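Side-chain contacts in ABC transporter, periplasmic solute-binding protein (PDB 4WED), which probably binds a solute, perhaps a peptide or a nickel complex, in the periplasm and hands it to an ABC transporter for import: residues Ala323-Ala328 with Tyr423-Asp428; Ser230-Leu235 with Lys257-Ala262; Leu96-Gly101 with Phe110-Cys115; Val296-Asp301 with Ala339-Ala344; Lys448-Pro453 with Asn485-Pro490. One frame throughout, in Å; residues are numbered along the deposited sequence.

Contact 1 of 5, residues Ala323-Ala328 with Tyr423-Asp428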
# COMPACT_ATOMS: atom_id res chain seq x y z
N ALA A 323 -5.49 -10.61 0.41
CA ALA A 323 -4.82 -11.55 1.34
C ALA A 323 -3.35 -11.19 1.62
O ALA A 323 -2.77 -11.61 2.61
CB ALA A 323 -4.92 -12.97 0.76
N ALA A 324 -2.76 -10.41 0.72
CA ALA A 324 -1.44 -9.86 0.91
C ALA A 324 -1.35 -9.00 2.19
O ALA A 324 -0.25 -8.86 2.76
CB ALA A 324 -1.04 -9.02 -0.32
N LEU A 325 -2.46 -8.42 2.62
CA LEU A 325 -2.45 -7.58 3.83
C LEU A 325 -2.61 -8.38 5.05
O LEU A 325 -3.20 -9.46 5.01
CB LEU A 325 -3.54 -6.52 3.79
CG LEU A 325 -3.16 -5.54 2.66
CD1 LEU A 325 -4.41 -5.00 1.99
CD2 LEU A 325 -2.24 -4.42 3.17
N PRO A 326 -2.09 -7.86 6.16
CA PRO A 326 -2.32 -8.54 7.42
C PRO A 326 -3.74 -8.24 7.87
O PRO A 326 -4.31 -7.23 7.48
CB PRO A 326 -1.26 -7.91 8.36
CG PRO A 326 -0.82 -6.64 7.71
CD PRO A 326 -1.19 -6.69 6.26
N TYR A 327 -4.31 -9.15 8.64
CA TYR A 327 -5.64 -8.94 9.24
C TYR A 327 -6.69 -8.62 8.18
O TYR A 327 -7.63 -7.83 8.41
CB TYR A 327 -5.57 -7.84 10.33
CG TYR A 327 -4.43 -8.09 11.32
CD1 TYR A 327 -4.46 -9.16 12.23
CD2 TYR A 327 -3.30 -7.27 11.30
CE1 TYR A 327 -3.40 -9.39 13.10
CE2 TYR A 327 -2.24 -7.47 12.17
CZ TYR A 327 -2.28 -8.53 13.05
OH TYR A 327 -1.18 -8.68 13.87
N ALA A 328 -6.55 -9.24 7.02
CA ALA A 328 -7.42 -8.92 5.91
C ALA A 328 -8.79 -9.60 5.98
O ALA A 328 -9.71 -9.24 5.26
CB ALA A 328 -6.69 -9.26 4.61
N TYR A 423 -5.38 2.72 0.91
CA TYR A 423 -4.07 3.29 1.09
C TYR A 423 -2.97 2.29 0.69
O TYR A 423 -1.91 2.73 0.19
CB TYR A 423 -3.89 3.73 2.55
CG TYR A 423 -4.68 4.96 2.97
CD1 TYR A 423 -5.46 5.64 2.07
CD2 TYR A 423 -4.59 5.47 4.27
CE1 TYR A 423 -6.15 6.77 2.45
CE2 TYR A 423 -5.26 6.63 4.63
CZ TYR A 423 -6.05 7.26 3.71
OH TYR A 423 -6.77 8.40 3.99
N GLY A 424 -3.20 1.00 0.92
CA GLY A 424 -2.19 -0.02 0.59
C GLY A 424 -1.13 -0.27 1.69
O GLY A 424 -1.08 0.43 2.69
N ALA A 425 -0.30 -1.30 1.50
CA ALA A 425 0.73 -1.64 2.46
C ALA A 425 1.68 -0.48 2.50
O ALA A 425 1.91 0.09 1.46
CB ALA A 425 1.47 -2.87 2.02
N PRO A 426 2.25 -0.12 3.66
CA PRO A 426 2.16 -0.84 4.92
C PRO A 426 1.20 -0.19 5.93
O PRO A 426 1.30 -0.48 7.12
CB PRO A 426 3.58 -0.70 5.46
CG PRO A 426 3.99 0.68 5.02
CD PRO A 426 3.27 0.94 3.73
N TYR A 427 0.28 0.62 5.44
CA TYR A 427 -0.65 1.38 6.24
C TYR A 427 -1.95 0.60 6.58
O TYR A 427 -2.78 1.08 7.36
CB TYR A 427 -1.03 2.64 5.52
CG TYR A 427 0.12 3.43 4.90
CD1 TYR A 427 1.09 4.05 5.71
CD2 TYR A 427 0.23 3.57 3.51
CE1 TYR A 427 2.14 4.72 5.17
CE2 TYR A 427 1.30 4.28 2.97
CZ TYR A 427 2.25 4.83 3.80
OH TYR A 427 3.27 5.58 3.29
N ASP A 428 -2.17 -0.55 5.99
CA ASP A 428 -3.51 -1.14 6.04
C ASP A 428 -3.43 -2.39 6.87
O ASP A 428 -2.40 -3.03 6.90
CB ASP A 428 -4.03 -1.50 4.61
CG ASP A 428 -4.72 -0.36 3.93
OD1 ASP A 428 -5.08 0.60 4.63
OD2 ASP A 428 -4.86 -0.36 2.69
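Leu325 reaches across to Asp428 and Ala425 with a single methyl. Traced outward, its CB starts toward the 423-428 loop; CG lies anti to the carbonyl carbon (chi1 -68°), and this together with chi2 at 147° turns CD2 to that loop. CB, CG and CD1 make no close approach to the other segment; CD2 makes the contact. Leu325 CD2 lies 3.7 Å from Asp428 CB and 4.0 Å from Ala425 N, with the methyl of Ala425 a little further on (CD2 to CB, 4.2 Å). The leucine thus meets the aliphatic base of the aspartate at a slant, not its charged end. Next to it, the Pro326 ring puts CD 3.9 Å from Asp428 O, a van der Waals touch.

The carboxylate is busy elsewhere. Within the 423-428 loop, Asp428 OD2 accepts from Gly424 N at 2.8 Å, the donor standing well above the carboxylate plane (54° out of it), while OD1 bonds to Ser432 OG. A second tie, Tyr427 N to Gly424 O at 3.1 Å, closes a type VIa turn over the cis peptide bond before Pro426. Both ends of the buried charge are therefore met by donors, and its CB is left for the leucine to pack on. Gln161 NE2 bonds to the carbonyl oxygens of both Pro426 and Asp428, and Tyr71 of strand 69-71 touches Leu325, Pro326, Ala425 and Pro426. A cis-proline turn and a second loop, meeting deep in the molecule beside residues from early in the chain, are consistent with the interlobe region of a family 5 solute-binding protein.

Contact 2 of 5, residues Ser230-Leu235 with Lys257-Ala262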
# COMPACT_ATOMS: atom_id res chain seq x y z
N SER A 230 10.65 5.39 -23.01
CA SER A 230 12.09 5.12 -22.97
C SER A 230 12.43 3.89 -22.12
O SER A 230 13.27 3.06 -22.47
CB SER A 230 12.84 6.32 -22.40
OG SER A 230 12.77 7.46 -23.25
N ARG A 231 11.75 3.79 -20.99
CA ARG A 231 11.97 2.68 -20.06
C ARG A 231 11.73 1.31 -20.73
O ARG A 231 12.57 0.41 -20.64
CB ARG A 231 11.12 2.91 -18.82
CG ARG A 231 11.52 4.20 -18.08
CD ARG A 231 11.18 4.22 -16.59
NE ARG A 231 9.74 4.27 -16.37
CZ ARG A 231 9.00 5.37 -16.30
NH1 ARG A 231 9.52 6.58 -16.43
NH2 ARG A 231 7.69 5.26 -16.09
N VAL A 232 10.64 1.21 -21.46
CA VAL A 232 10.32 0.02 -22.25
C VAL A 232 11.41 -0.32 -23.27
O VAL A 232 11.88 -1.46 -23.34
CB VAL A 232 8.96 0.22 -23.00
CG1 VAL A 232 8.71 -0.87 -24.02
CG2 VAL A 232 7.82 0.29 -21.98
N ALA A 233 11.81 0.69 -24.04
CA ALA A 233 12.88 0.53 -25.03
C ALA A 233 14.16 0.04 -24.39
O ALA A 233 14.78 -0.90 -24.89
CB ALA A 233 13.15 1.86 -25.73
N ALA A 234 14.51 0.65 -23.25
CA ALA A 234 15.80 0.39 -22.60
C ALA A 234 15.95 -1.05 -22.13
O ALA A 234 17.06 -1.61 -22.11
CB ALA A 234 16.01 1.35 -21.46
N LEU A 235 14.83 -1.67 -21.79
CA LEU A 235 14.83 -3.07 -21.34
C LEU A 235 15.02 -4.01 -22.55
O LEU A 235 15.80 -4.98 -22.50
CB LEU A 235 13.52 -3.39 -20.59
CG LEU A 235 13.31 -4.82 -20.10
CD1 LEU A 235 14.40 -5.24 -19.12
CD2 LEU A 235 11.95 -4.96 -19.46
N LYS A 257 1.81 -5.75 -21.47
CA LYS A 257 1.48 -6.58 -22.62
C LYS A 257 2.51 -6.49 -23.72
O LYS A 257 2.89 -7.51 -24.30
CB LYS A 257 0.11 -6.22 -23.20
CG LYS A 257 -1.04 -6.61 -22.30
CD LYS A 257 -1.09 -8.11 -22.05
CE LYS A 257 -2.24 -8.45 -21.11
NZ LYS A 257 -2.24 -9.87 -20.64
N GLN A 258 2.97 -5.28 -24.00
CA GLN A 258 3.95 -5.07 -25.07
C GLN A 258 5.18 -5.91 -24.78
O GLN A 258 5.67 -6.63 -25.65
CB GLN A 258 4.39 -3.62 -25.17
CG GLN A 258 3.30 -2.67 -25.62
CD GLN A 258 3.70 -1.21 -25.45
OE1 GLN A 258 4.89 -0.87 -25.45
NE2 GLN A 258 2.71 -0.33 -25.30
N LEU A 259 5.66 -5.83 -23.54
CA LEU A 259 6.89 -6.51 -23.20
C LEU A 259 6.69 -8.01 -23.24
O LEU A 259 7.51 -8.76 -23.81
CB LEU A 259 7.39 -6.05 -21.84
CG LEU A 259 7.87 -4.60 -21.92
CD1 LEU A 259 7.92 -3.97 -20.54
CD2 LEU A 259 9.23 -4.53 -22.59
N GLU A 260 5.57 -8.42 -22.69
CA GLU A 260 5.11 -9.77 -22.84
C GLU A 260 5.21 -10.19 -24.30
O GLU A 260 5.78 -11.22 -24.59
CB GLU A 260 3.66 -9.89 -22.38
CG GLU A 260 3.30 -11.25 -21.82
CD GLU A 260 2.24 -11.13 -20.75
OE1 GLU A 260 2.40 -10.26 -19.86
OE2 GLU A 260 1.25 -11.89 -20.81
N ALA A 261 4.68 -9.37 -25.21
CA ALA A 261 4.70 -9.66 -26.66
C ALA A 261 6.14 -9.77 -27.18
O ALA A 261 6.47 -10.70 -27.92
CB ALA A 261 3.90 -8.64 -27.47
N ALA A 262 7.00 -8.87 -26.76
CA ALA A 262 8.42 -8.97 -27.07
C ALA A 262 9.15 -10.18 -26.42
O ALA A 262 10.37 -10.23 -26.43
CB ALA A 262 9.11 -7.69 -26.66
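The amide of Gln258 is the flat group of this contact, and it meets Val232 through its oxygen: OE1 lies 4.1 Å from Val232 CG1, the two side chains crossing at about a right angle. This is a van der Waals approach at the exposed margin. The other planar group, the guanidinium of Arg231, bonds elsewhere, to the carbonyls of Ile225 and Pro250.

Further in, the contact is mostly aliphatic. Leu259 works through one methyl, CD2, which sits 4.0 Å from Val232 CG1 and 4.2 Å from Leu235 CD2. Val232 holds CG1 anti to its own N (chi1 170°), and this turns that methyl to both Gln258 and Leu259. Val232 and Leu235, three residues apart on their helix, each bring one methyl to Leu259 CD2 from separate points.

Over these short segments the axes run nearly parallel, 18° apart, but 11.1 Å from each other, so side-chain ends make most of the contact, though Leu259 CD2 also comes near Val232 O. Leu235 and Leu259 also rest on Ala499 of strand 488-500. Helix 253-261 links strands 242-244 and 265-269, which both pair antiparallel with 488-500: a beta-alpha-beta crossover, with helix 228-237 packed alongside.

Contact 3 of 5, residues Leu96-Gly101 with Phe110-Cys115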
# COMPACT_ATOMS: atom_id res chain seq x y z
N LEU A 96 12.85 -4.09 23.30
CA LEU A 96 13.57 -4.44 22.06
C LEU A 96 14.94 -5.05 22.38
O LEU A 96 15.76 -4.47 23.13
CB LEU A 96 13.79 -3.20 21.19
CG LEU A 96 12.54 -2.52 20.64
CD1 LEU A 96 12.89 -1.11 20.18
CD2 LEU A 96 11.95 -3.32 19.49
N THR A 97 15.18 -6.20 21.79
CA THR A 97 16.49 -6.80 21.81
C THR A 97 17.20 -6.51 20.47
O THR A 97 16.74 -6.94 19.44
CB THR A 97 16.37 -8.29 22.09
OG1 THR A 97 15.85 -8.44 23.41
CG2 THR A 97 17.72 -8.97 22.00
N LEU A 98 18.31 -5.80 20.50
CA LEU A 98 19.02 -5.43 19.28
C LEU A 98 19.96 -6.56 18.82
O LEU A 98 20.49 -7.33 19.64
CB LEU A 98 19.78 -4.09 19.47
CG LEU A 98 18.88 -2.88 19.81
CD1 LEU A 98 19.68 -1.65 20.13
CD2 LEU A 98 17.91 -2.55 18.68
N ARG A 99 20.12 -6.66 17.50
CA ARG A 99 21.03 -7.64 16.90
C ARG A 99 22.46 -7.24 17.19
O ARG A 99 22.81 -6.11 16.95
CB ARG A 99 20.84 -7.71 15.38
CG ARG A 99 21.71 -8.78 14.73
CD ARG A 99 21.47 -8.89 13.24
NE ARG A 99 20.03 -8.96 12.93
CZ ARG A 99 19.29 -10.07 12.93
NH1 ARG A 99 19.82 -11.24 13.20
NH2 ARG A 99 18.00 -9.99 12.66
N GLU A 100 23.25 -8.19 17.71
CA GLU A 100 24.69 -8.01 18.01
C GLU A 100 25.50 -8.20 16.73
O GLU A 100 25.05 -8.85 15.81
CB GLU A 100 25.15 -9.01 19.10
N GLY A 101 26.68 -7.59 16.68
CA GLY A 101 27.62 -7.79 15.57
C GLY A 101 27.28 -7.03 14.30
O GLY A 101 27.68 -7.40 13.20
N PHE A 110 26.79 -0.83 15.71
CA PHE A 110 25.35 -0.67 16.00
C PHE A 110 25.03 -1.23 17.37
O PHE A 110 25.35 -2.37 17.65
CB PHE A 110 24.49 -1.33 14.94
CG PHE A 110 23.02 -1.23 15.22
CD1 PHE A 110 22.36 -0.03 15.03
CD2 PHE A 110 22.31 -2.34 15.67
CE1 PHE A 110 21.01 0.09 15.28
CE2 PHE A 110 20.96 -2.24 15.93
CZ PHE A 110 20.31 -1.02 15.75
N ASP A 111 24.44 -0.41 18.23
CA ASP A 111 24.12 -0.79 19.62
C ASP A 111 22.99 0.13 20.20
O ASP A 111 22.49 1.05 19.53
CB ASP A 111 25.41 -0.82 20.52
CG ASP A 111 26.07 0.56 20.69
OD1 ASP A 111 25.53 1.55 20.18
OD2 ASP A 111 27.14 0.67 21.36
N ALA A 112 22.57 -0.14 21.41
CA ALA A 112 21.53 0.68 22.06
C ALA A 112 21.71 2.21 21.94
O ALA A 112 20.79 2.94 21.52
CB ALA A 112 21.39 0.29 23.51
N ALA A 113 22.89 2.69 22.31
CA ALA A 113 23.27 4.09 22.14
C ALA A 113 23.05 4.65 20.72
O ALA A 113 22.57 5.76 20.56
CB ALA A 113 24.73 4.25 22.54
N ALA A 114 23.39 3.89 19.69
CA ALA A 114 23.25 4.36 18.32
C ALA A 114 21.77 4.33 17.94
O ALA A 114 21.28 5.19 17.23
CB ALA A 114 24.08 3.52 17.37
N CYS A 115 21.06 3.36 18.49
CA CYS A 115 19.63 3.26 18.28
C CYS A 115 18.83 4.40 18.91
O CYS A 115 17.98 5.00 18.25
CB CYS A 115 19.18 1.93 18.85
SG CYS A 115 17.44 1.62 18.55
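Leu98 points into the start of helix 112-122 and splits its two methyls between different partners. Leu98 CD1 presses on the first turn, 3.5 Å from Ala112 N and 3.8 Å from Cys115 CB. Leu98 CD2 approaches the Phe110 ring obliquely, 4.1 Å from Phe110 CZ, and lies 4.2 Å from Cys115 SG. The ring crosses the leucine at about a right angle; Phe110 CG is anti to the backbone N (chi1 178°), which swings the far end of the phenyl back to the strand. At the ring's edge, near its plane, CD2 of Phe110 comes within 4.0 Å of Arg99 O.

Further out, Asp111 fixes where the helix begins. As N-cap it takes Ala114 N on OD1 at 3.2 Å, nearly along the C-O axis, while OD2 forms a salt bridge with Lys109. On the other side, Leu98 pairs through its backbone with Tyr146, and Arg99 NH2 bonds to Cys80 O, steadying the end of strand 93-98. Ile148 of the adjoining strand 147-152 carries the apolar layer on to Ala112 and Cys115.

Cutting Leu98 back to an alanine would probably open a gap between strand 93-98 and the surface made by Phe110, Ala112 and Cys115, and set the phenyl freer to turn. The division of labour is clear: polar groups define the helix start, while between these two segments the contact is apolar packing.

Contact 4 of 5, residues Val296-Asp301 with Ala339-Ala344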
# COMPACT_ATOMS: atom_id res chain seq x y z
N VAL A 296 -26.54 -3.99 -7.09
CA VAL A 296 -25.56 -3.19 -7.78
C VAL A 296 -24.26 -3.95 -7.80
O VAL A 296 -23.68 -4.18 -8.85
CB VAL A 296 -25.38 -1.82 -7.12
CG1 VAL A 296 -24.15 -1.14 -7.66
CG2 VAL A 296 -26.60 -0.97 -7.38
N SER A 297 -23.87 -4.44 -6.65
CA SER A 297 -22.60 -5.08 -6.54
C SER A 297 -22.45 -6.41 -7.33
O SER A 297 -21.41 -6.68 -7.96
CB SER A 297 -22.30 -5.32 -5.07
OG SER A 297 -21.23 -6.20 -4.97
N ILE A 298 -23.46 -7.27 -7.30
CA ILE A 298 -23.35 -8.51 -8.09
C ILE A 298 -23.77 -8.33 -9.53
O ILE A 298 -23.54 -9.21 -10.35
CB ILE A 298 -24.13 -9.70 -7.52
CG1 ILE A 298 -25.63 -9.44 -7.61
CG2 ILE A 298 -23.66 -10.04 -6.12
CD1 ILE A 298 -26.39 -10.69 -7.27
N GLY A 299 -24.40 -7.20 -9.83
CA GLY A 299 -24.73 -6.81 -11.20
C GLY A 299 -23.52 -6.36 -12.01
O GLY A 299 -23.59 -6.21 -13.23
N ILE A 300 -22.41 -6.15 -11.32
CA ILE A 300 -21.19 -5.66 -11.93
C ILE A 300 -20.28 -6.84 -12.24
O ILE A 300 -20.30 -7.85 -11.50
CB ILE A 300 -20.50 -4.71 -10.94
CG1 ILE A 300 -21.23 -3.37 -10.97
CG2 ILE A 300 -19.02 -4.54 -11.27
CD1 ILE A 300 -20.84 -2.43 -9.83
N ASP A 301 -19.51 -6.71 -13.33
CA ASP A 301 -18.47 -7.69 -13.69
C ASP A 301 -17.05 -7.17 -13.43
O ASP A 301 -16.49 -6.41 -14.21
CB ASP A 301 -18.60 -8.13 -15.12
CG ASP A 301 -17.76 -9.35 -15.42
OD1 ASP A 301 -16.54 -9.34 -15.17
OD2 ASP A 301 -18.30 -10.33 -15.91
N ALA A 339 -26.57 -11.29 -13.42
CA ALA A 339 -27.64 -10.39 -13.79
C ALA A 339 -28.99 -10.92 -13.36
O ALA A 339 -29.87 -10.14 -13.06
CB ALA A 339 -27.65 -10.15 -15.29
N ALA A 340 -29.15 -12.22 -13.33
CA ALA A 340 -30.46 -12.80 -13.02
C ALA A 340 -30.74 -12.63 -11.54
O ALA A 340 -31.82 -12.19 -11.12
CB ALA A 340 -30.54 -14.26 -13.43
N ALA A 341 -29.77 -12.98 -10.72
CA ALA A 341 -29.91 -12.74 -9.29
C ALA A 341 -30.11 -11.24 -8.94
O ALA A 341 -30.94 -10.89 -8.10
CB ALA A 341 -28.72 -13.31 -8.55
N ALA A 342 -29.39 -10.35 -9.63
CA ALA A 342 -29.54 -8.92 -9.38
C ALA A 342 -30.95 -8.41 -9.68
O ALA A 342 -31.56 -7.69 -8.88
CB ALA A 342 -28.51 -8.16 -10.19
N SER A 343 -31.47 -8.79 -10.84
CA SER A 343 -32.83 -8.44 -11.26
C SER A 343 -33.86 -8.93 -10.23
O SER A 343 -34.85 -8.27 -9.92
CB SER A 343 -33.12 -9.15 -12.59
OG SER A 343 -32.20 -8.77 -13.60
N ALA A 344 -33.65 -10.14 -9.75
CA ALA A 344 -34.55 -10.73 -8.78
C ALA A 344 -34.52 -9.93 -7.46
O ALA A 344 -35.58 -9.65 -6.89
CB ALA A 344 -34.20 -12.21 -8.54
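Ile298 and Gly299, at the end of helix 290-299, meet the first turn of helix 339-348, and the two residues face very different surroundings. The buried part centres on Ala342. Ala342 CB lies 4.1 Å from Gly299 CA and also 4.1 Å from Ile298 CG1, so the methyl nests between a bare backbone and an aliphatic chain. The absence of a side chain at Gly299 probably eases the close approach of the backbones here, where Gly299 CA is 5.3 Å from Ala339 CA. Val392 of helix 378-392 also packs on both Ala339 and Ala342.

Toward the surface the contact passes to the tip of Ile298, and the closest approach lies on this outer side. Ile298 CG1 stands between the backbone N and the carbonyl carbon (chi1 67°), the crowded position, which throws Ile298 CD1 across onto Ala341 CB at 3.7 Å. Ile298 CD1 also lies 3.8 Å from Ala342 N. Ile298 and Ala341 are both partly exposed, in contrast to buried Gly299 and Ala342.

Within helix 339-348, Ser343 OG turns back to Ala339 O at 2.8 Å, tilted 27° from the carbonyl plane, while Ser343 N reaches the same oxygen from the opposite face. Asp338 OD1 accepts from Ala341 N in that first turn, and just outside the contact a backbone bond between Asp338 and Ile298 links the two chain runs. With an isoleucine arm, alanine methyls and a glycine backbone in contact, the fit rests on apolar shape.

Contact 5 of 5, residues Lys448-Pro453 with Asn485-Pro490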
# COMPACT_ATOMS: atom_id res chain seq x y z
N LYS A 448 -15.33 9.79 2.77
CA LYS A 448 -15.73 8.54 3.47
C LYS A 448 -16.41 7.51 2.58
O LYS A 448 -17.40 7.78 1.89
CB LYS A 448 -16.69 8.85 4.61
CG LYS A 448 -16.13 9.75 5.69
CD LYS A 448 -15.26 8.90 6.61
CE LYS A 448 -14.33 9.73 7.46
NZ LYS A 448 -13.60 8.82 8.39
N LEU A 449 -15.88 6.30 2.64
CA LEU A 449 -16.54 5.10 2.09
C LEU A 449 -17.90 4.81 2.72
O LEU A 449 -18.91 4.62 2.03
CB LEU A 449 -15.63 3.89 2.32
CG LEU A 449 -15.42 2.85 1.22
CD1 LEU A 449 -15.19 3.45 -0.15
CD2 LEU A 449 -14.24 1.99 1.64
N VAL A 450 -17.93 4.78 4.04
CA VAL A 450 -19.14 4.43 4.74
C VAL A 450 -19.11 5.00 6.16
O VAL A 450 -18.11 4.88 6.85
CB VAL A 450 -19.29 2.90 4.73
CG1 VAL A 450 -18.01 2.22 5.19
CG2 VAL A 450 -20.47 2.47 5.60
N THR A 451 -20.19 5.63 6.58
CA THR A 451 -20.25 6.23 7.92
C THR A 451 -21.50 5.79 8.65
O THR A 451 -22.59 6.28 8.35
CB THR A 451 -20.21 7.77 7.87
OG1 THR A 451 -21.13 8.27 6.89
CG2 THR A 451 -18.79 8.24 7.56
N ASP A 452 -21.34 4.86 9.58
CA ASP A 452 -22.43 4.48 10.48
C ASP A 452 -21.93 4.59 11.93
O ASP A 452 -21.32 3.66 12.47
CB ASP A 452 -22.95 3.09 10.15
CG ASP A 452 -24.34 2.83 10.73
OD1 ASP A 452 -24.85 3.59 11.58
OD2 ASP A 452 -24.94 1.82 10.33
N PRO A 453 -22.15 5.75 12.54
CA PRO A 453 -21.76 5.98 13.93
C PRO A 453 -22.33 4.96 14.91
O PRO A 453 -21.63 4.48 15.80
CB PRO A 453 -22.34 7.36 14.24
CG PRO A 453 -22.33 8.04 12.92
CD PRO A 453 -22.69 6.97 11.92
N ASN A 485 -24.14 -6.18 5.41
CA ASN A 485 -24.95 -5.01 5.12
C ASN A 485 -24.72 -4.45 3.72
O ASN A 485 -25.39 -3.51 3.32
CB ASN A 485 -24.67 -3.92 6.13
CG ASN A 485 -25.14 -4.30 7.49
OD1 ASN A 485 -26.31 -4.22 7.76
ND2 ASN A 485 -24.23 -4.74 8.36
N ASP A 486 -23.79 -5.06 2.97
CA ASP A 486 -23.46 -4.66 1.61
C ASP A 486 -23.14 -3.17 1.60
O ASP A 486 -23.69 -2.41 0.82
CB ASP A 486 -24.62 -4.99 0.65
CG ASP A 486 -24.79 -6.50 0.44
OD1 ASP A 486 -23.95 -7.07 -0.30
OD2 ASP A 486 -25.78 -7.09 0.99
N ALA A 487 -22.25 -2.78 2.50
CA ALA A 487 -22.01 -1.38 2.78
C ALA A 487 -21.04 -0.77 1.80
O ALA A 487 -21.06 0.45 1.60
CB ALA A 487 -21.49 -1.20 4.17
N ILE A 488 -20.21 -1.63 1.21
CA ILE A 488 -19.22 -1.23 0.21
C ILE A 488 -19.22 -2.21 -0.94
O ILE A 488 -19.73 -3.31 -0.79
CB ILE A 488 -17.78 -1.14 0.83
CG1 ILE A 488 -17.39 -2.44 1.53
CG2 ILE A 488 -17.67 0.04 1.80
CD1 ILE A 488 -15.88 -2.60 1.70
N ALA A 489 -18.63 -1.84 -2.09
CA ALA A 489 -18.44 -2.80 -3.22
C ALA A 489 -16.98 -2.80 -3.72
O ALA A 489 -16.64 -2.01 -4.54
CB ALA A 489 -19.42 -2.50 -4.38
N PRO A 490 -16.12 -3.67 -3.16
CA PRO A 490 -14.76 -3.80 -3.69
C PRO A 490 -14.80 -4.32 -5.11
O PRO A 490 -15.59 -5.15 -5.41
CB PRO A 490 -14.11 -4.83 -2.75
CG PRO A 490 -14.96 -4.87 -1.53
CD PRO A 490 -16.35 -4.57 -2.01
O HOH W 1 -19.98 2.56 0.41
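Aliphatic contacts come first: Ile488 CG2 is the methyl on which Leu449 and Val450 converge. Ile488 CG2 touches Leu449 CG at 3.6 Å, with Leu449 CD2 slightly further at 3.9 Å, and meets Val450 CG1 at 4.0 Å. Both side chains cross the isoleucine at about a right angle. Val450 places CG1 between its backbone N and carbonyl carbon (chi1 50°) and CG2 anti to the N, a setting that spreads the methyls over two neighbours: CG1 to Ile488, CG2 to Ala487 CB at 4.1 Å.

The polar link across the contact is a water. It donates to Leu449 O at 2.8 Å and to Ala487 O at 2.7 Å, joining two carbonyls that, both being acceptors, could not bond to each other. Both its protons are used in this bridge.

The remaining interactions hold each side in place. Asp486, with positive phi (53°), closes helix 471-485 in a Schellman motif, and the chain then heads into strand 488-500. Trp481 and Leu482 of that helix pack on Ala487, and Leu482 also on Val450; Val276 of strand 274-279 touches both Leu449 and Ile488. On the loop side, Lys448 NZ bonds to the carbonyls of Ala435, Leu438 and Phe441. The irregular loop thus lies against Ala487 and Ile488 through the ends of branched side chains, and one water bridges the two carbonyl oxygens by donating to both.

Overall arrangement
Contact 3 comes first along the chain, then contact 2; contacts 4 and 1 alternate their segments, and contact 5 closes the series. Contact 1 is the central one, its centre about 7 Å from that of the chain, while contacts 3 and 4 lie on opposite sides, about 57 Å apart between centres. Contact 3 belongs to the four-stranded antiparallel sheet that includes strand 93-98. Contact 5 includes the start of strand 488-500, on whose far part contact 2 packs, and contacts 4 and 5 meet where Ser297 CB packs 4.1 Å from Ala489 CB. The contacts therefore sample separate parts of an elongated, probably two-lobed binding protein, with contact 1 near its middle.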